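Local coordinates for protein transaminase (Bacillus megaterium, PDB 5G0A) that probably transfers amino groups between amines and carbonyl compounds with S selectivity, using pyridoxal-5'-phosphate as its cofactor, at residues G361-I364 against R365-E369; D382-G385 against L386-I389. One frame throughout, in Å; residues are numbered along the deposited sequence.

Interaction 1: G361-I364 against R365-E369; sequences GEYI and RSKLE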
# COMPACT_ATOMS: atom_id res chain seq x y z
N GLY B 361 43.87 -7.33 -8.29
CA GLY B 361 43.05 -6.42 -9.09
C GLY B 361 43.92 -5.60 -10.03
O GLY B 361 43.57 -5.45 -11.20
N GLU B 362 45.03 -5.07 -9.51
CA GLU B 362 46.00 -4.32 -10.34
C GLU B 362 46.52 -5.22 -11.45
O GLU B 362 46.65 -4.80 -12.60
CB GLU B 362 47.14 -3.78 -9.47
CG GLU B 362 46.71 -2.63 -8.56
CD GLU B 362 47.69 -2.32 -7.45
OE1 GLU B 362 48.86 -2.75 -7.52
OE2 GLU B 362 47.27 -1.64 -6.49
N TYR B 363 46.77 -6.49 -11.12
CA TYR B 363 47.16 -7.46 -12.14
C TYR B 363 46.07 -7.67 -13.19
O TYR B 363 46.33 -7.61 -14.40
CB TYR B 363 47.57 -8.79 -11.51
CG TYR B 363 48.14 -9.77 -12.52
CD1 TYR B 363 49.41 -9.58 -13.07
CD2 TYR B 363 47.39 -10.88 -12.94
CE1 TYR B 363 49.93 -10.46 -14.00
CE2 TYR B 363 47.90 -11.77 -13.87
CZ TYR B 363 49.18 -11.56 -14.40
OH TYR B 363 49.70 -12.45 -15.32
N ILE B 364 44.84 -7.91 -12.73
CA ILE B 364 43.69 -8.07 -13.63
C ILE B 364 43.50 -6.81 -14.50
O ILE B 364 43.16 -6.92 -15.67
CB ILE B 364 42.39 -8.38 -12.84
CG1 ILE B 364 42.38 -9.84 -12.36
CG2 ILE B 364 41.14 -8.10 -13.68
CD1 ILE B 364 41.48 -10.11 -11.16
N ARG B 365 43.70 -5.64 -13.91
CA ARG B 365 43.65 -4.37 -14.64
C ARG B 365 44.61 -4.40 -15.84
O ARG B 365 44.21 -4.11 -16.96
CB ARG B 365 43.94 -3.20 -13.68
CG ARG B 365 44.40 -1.90 -14.32
CD ARG B 365 43.25 -1.07 -14.85
NE ARG B 365 42.36 -0.61 -13.79
CZ ARG B 365 41.32 0.19 -13.98
NH1 ARG B 365 41.05 0.65 -15.20
NH2 ARG B 365 40.56 0.55 -12.95
N SER B 366 45.86 -4.80 -15.60
CA SER B 366 46.85 -4.92 -16.69
C SER B 366 46.45 -5.95 -17.75
O SER B 366 46.71 -5.76 -18.94
CB SER B 366 48.24 -5.24 -16.12
OG SER B 366 48.36 -6.60 -15.72
N LYS B 367 45.82 -7.05 -17.32
CA LYS B 367 45.37 -8.08 -18.26
C LYS B 367 44.20 -7.59 -19.10
O LYS B 367 44.14 -7.87 -20.30
CB LYS B 367 45.01 -9.38 -17.52
CG LYS B 367 46.13 -10.00 -16.70
CD LYS B 367 47.21 -10.66 -17.54
CE LYS B 367 46.64 -11.81 -18.36
NZ LYS B 367 47.74 -12.69 -18.87
N LEU B 368 43.26 -6.87 -18.48
CA LEU B 368 42.13 -6.30 -19.22
C LEU B 368 42.56 -5.19 -20.18
O LEU B 368 42.03 -5.09 -21.28
CB LEU B 368 41.02 -5.80 -18.28
CG LEU B 368 40.26 -6.89 -17.51
CD1 LEU B 368 39.36 -6.28 -16.44
CD2 LEU B 368 39.44 -7.78 -18.44
N GLU B 369 43.51 -4.36 -19.77
CA GLU B 369 44.11 -3.37 -20.69
C GLU B 369 44.58 -4.05 -21.98
O GLU B 369 44.25 -3.60 -23.08
CB GLU B 369 45.27 -2.64 -20.03
CG GLU B 369 44.88 -1.51 -19.10
CD GLU B 369 46.08 -0.85 -18.45
OE1 GLU B 369 47.22 -1.22 -18.80
OE2 GLU B 369 45.89 0.05 -17.60
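Lys367 lays the aliphatic part of its side chain over one face of the Tyr363 ring, one turn earlier on the same helix. CG makes the CH-pi contact, 4.2 Å from the ring centroid and shifted toward the rim near Tyr363 CE2. Both side chains point the same way. The bend at chi2 (-74°) lays CD beside CZ and OH of the ring, and a second at chi3 turns the chain on toward NZ. The polar ends, Lys367 NZ and Tyr363 OH, converge on Asp455 OD1 of helix 451-468, by a salt bridge and a hydrogen bond.

The apolar part is a side-by-side pair, Ile364 CG2 against Leu368 CD1 at 3.8 Å, on the buried flank.

Backbone hydrogen bonds run from Arg365 N-Gly361 O (2.7 Å) to Leu368 N-Ile364 O (2.8 Å). Tyr363 O is gripped twice, by Lys367 N at 3.0 Å and by Ser366 OG at 2.6 Å. Both donors lie in the carbonyl plane, the hydroxyl on a lone pair, the amide nearer the C=O line.

The i to i+4 bonds mark an alpha-helix, amphipathic in its split between buried Ile364 and Leu368 and exposed Glu362 and Glu369, and packed on hairpin 378-392 and helix 451-468.

Interaction 2: D382-G385 against L386-I389; sequences DGYG and LLWI
The indole of Trp388 lies flat against the backbone of Gly383 and Tyr384 on the partner strand. Gly383 CA sits over the six-membered ring, 3.8 Å from its centroid in a CH-pi contact, and Tyr384 N meets the same face, 3.6 Å from Trp388 CZ2. Gly383 has no side chain to hold the indole off, and the CA atoms of this non-hydrogen-bonded pair are only 4.4 Å apart. Chi1 (-67°) swings the ring across the partner strand, and chi2 turns its pyrrole edge to the turn, where NE1 donates to Gly385 O (2.9 Å). The carbonyl is met from above its plane, not on a lone pair; the bond, together with the packing on the opposite strand, probably helps to fix the rotation of the indole.

Paired backbone bonds join Asp382 to Ile389 and Tyr384 to Leu387. The second pair closes a hairpin with a two-residue loop, Gly385-Leu386, of roughly type II' form, its first position taken by glycine at phi 51°, psi -128°.

On the other face Ile389 packs closely on Asp382, its CG1 3.2 Å from Asp382 O and its CD1 3.8 Å from Asp382 CB. The neighbouring side-chain pair is looser, Tyr384 CE1 and Leu387 CD2 coming no closer than 4.4 Å. Asp382 and Tyr384 are partly exposed to solvent; the Tyr384 ring stacks with His286.

Strand 387-392 is the middle strand of a three-stranded antiparallel sheet, between 378-384 and 440-443. Helix 353-374 covers the Trp388 face, while the Leu387 side chain on the other face lies about 9 Å from bound pyridoxal-5'-phosphate.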
# COMPACT_ATOMS: atom_id res chain seq x y z
N ASP B 382 36.08 -1.50 -15.74
CA ASP B 382 36.28 -0.77 -14.52
C ASP B 382 36.12 -1.76 -13.37
O ASP B 382 35.53 -2.83 -13.54
CB ASP B 382 35.24 0.35 -14.44
CG ASP B 382 35.65 1.47 -13.51
OD1 ASP B 382 36.78 1.46 -12.99
OD2 ASP B 382 34.81 2.38 -13.31
N GLY B 383 36.64 -1.40 -12.21
CA GLY B 383 36.61 -2.32 -11.07
C GLY B 383 37.74 -2.09 -10.12
O GLY B 383 38.36 -1.03 -10.13
N TYR B 384 37.97 -3.09 -9.27
CA TYR B 384 38.96 -3.08 -8.20
C TYR B 384 38.94 -4.44 -7.51
O TYR B 384 37.94 -5.16 -7.60
CB TYR B 384 38.73 -1.93 -7.19
CG TYR B 384 37.29 -1.52 -6.89
CD1 TYR B 384 36.22 -2.40 -7.04
CD2 TYR B 384 37.02 -0.23 -6.40
CE1 TYR B 384 34.92 -2.00 -6.75
CE2 TYR B 384 35.73 0.16 -6.09
CZ TYR B 384 34.68 -0.73 -6.26
OH TYR B 384 33.40 -0.34 -5.96
N GLY B 385 40.04 -4.81 -6.86
CA GLY B 385 40.11 -6.10 -6.14
C GLY B 385 39.69 -7.25 -7.04
O GLY B 385 40.22 -7.41 -8.14
N LEU B 386 38.75 -8.07 -6.56
CA LEU B 386 38.19 -9.14 -7.37
C LEU B 386 36.73 -8.87 -7.78
O LEU B 386 35.85 -9.74 -7.66
CB LEU B 386 38.29 -10.48 -6.62
CG LEU B 386 39.64 -11.24 -6.66
CD1 LEU B 386 40.04 -11.63 -8.07
CD2 LEU B 386 40.75 -10.45 -5.96
N LEU B 387 36.47 -7.67 -8.29
CA LEU B 387 35.14 -7.33 -8.80
C LEU B 387 35.31 -6.42 -10.02
O LEU B 387 35.69 -5.25 -9.89
CB LEU B 387 34.31 -6.62 -7.71
CG LEU B 387 32.83 -6.32 -8.06
CD1 LEU B 387 32.03 -7.59 -8.32
CD2 LEU B 387 32.20 -5.50 -6.95
N TRP B 388 35.04 -6.97 -11.20
CA TRP B 388 35.31 -6.25 -12.45
C TRP B 388 34.08 -6.23 -13.35
O TRP B 388 33.36 -7.23 -13.46
CB TRP B 388 36.57 -6.81 -13.15
CG TRP B 388 37.80 -6.50 -12.33
CD1 TRP B 388 38.32 -7.25 -11.31
CD2 TRP B 388 38.63 -5.34 -12.43
NE1 TRP B 388 39.40 -6.61 -10.77
CE2 TRP B 388 39.62 -5.44 -11.44
CE3 TRP B 388 38.63 -4.22 -13.28
CZ2 TRP B 388 40.60 -4.47 -11.27
CZ3 TRP B 388 39.59 -3.26 -13.10
CH2 TRP B 388 40.56 -3.38 -12.11
N ILE B 389 33.81 -5.07 -13.93
CA ILE B 389 32.81 -4.98 -14.98
C ILE B 389 33.56 -4.77 -16.29
O ILE B 389 34.56 -4.07 -16.31
CB ILE B 389 31.83 -3.79 -14.81
CG1 ILE B 389 32.59 -2.48 -14.62
CG2 ILE B 389 30.85 -4.04 -13.66
CD1 ILE B 389 31.97 -1.32 -15.38

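How the interactions relate
From the N terminus, the chain first runs through interaction 1, a local contact within helix 353-374 that closes no loop beyond the helical turn itself. After the helix ends, the chain enters strand 378-384 and turns back into strand 387-392; interaction 2 closes that hairpin. The two are in series, neither nesting nor crossing, with centres about 9 Å apart. They meet directly: Gly361 O lies 3.1 Å from Trp388 CZ2, Ile364 CG2 packs near the indole nitrogen, and Ile364 CD1 touches Leu386 CD1 at 3.7 Å. Helix 353-374 is thereby tied to the hairpin that follows it, with helix 451-468 on another flank.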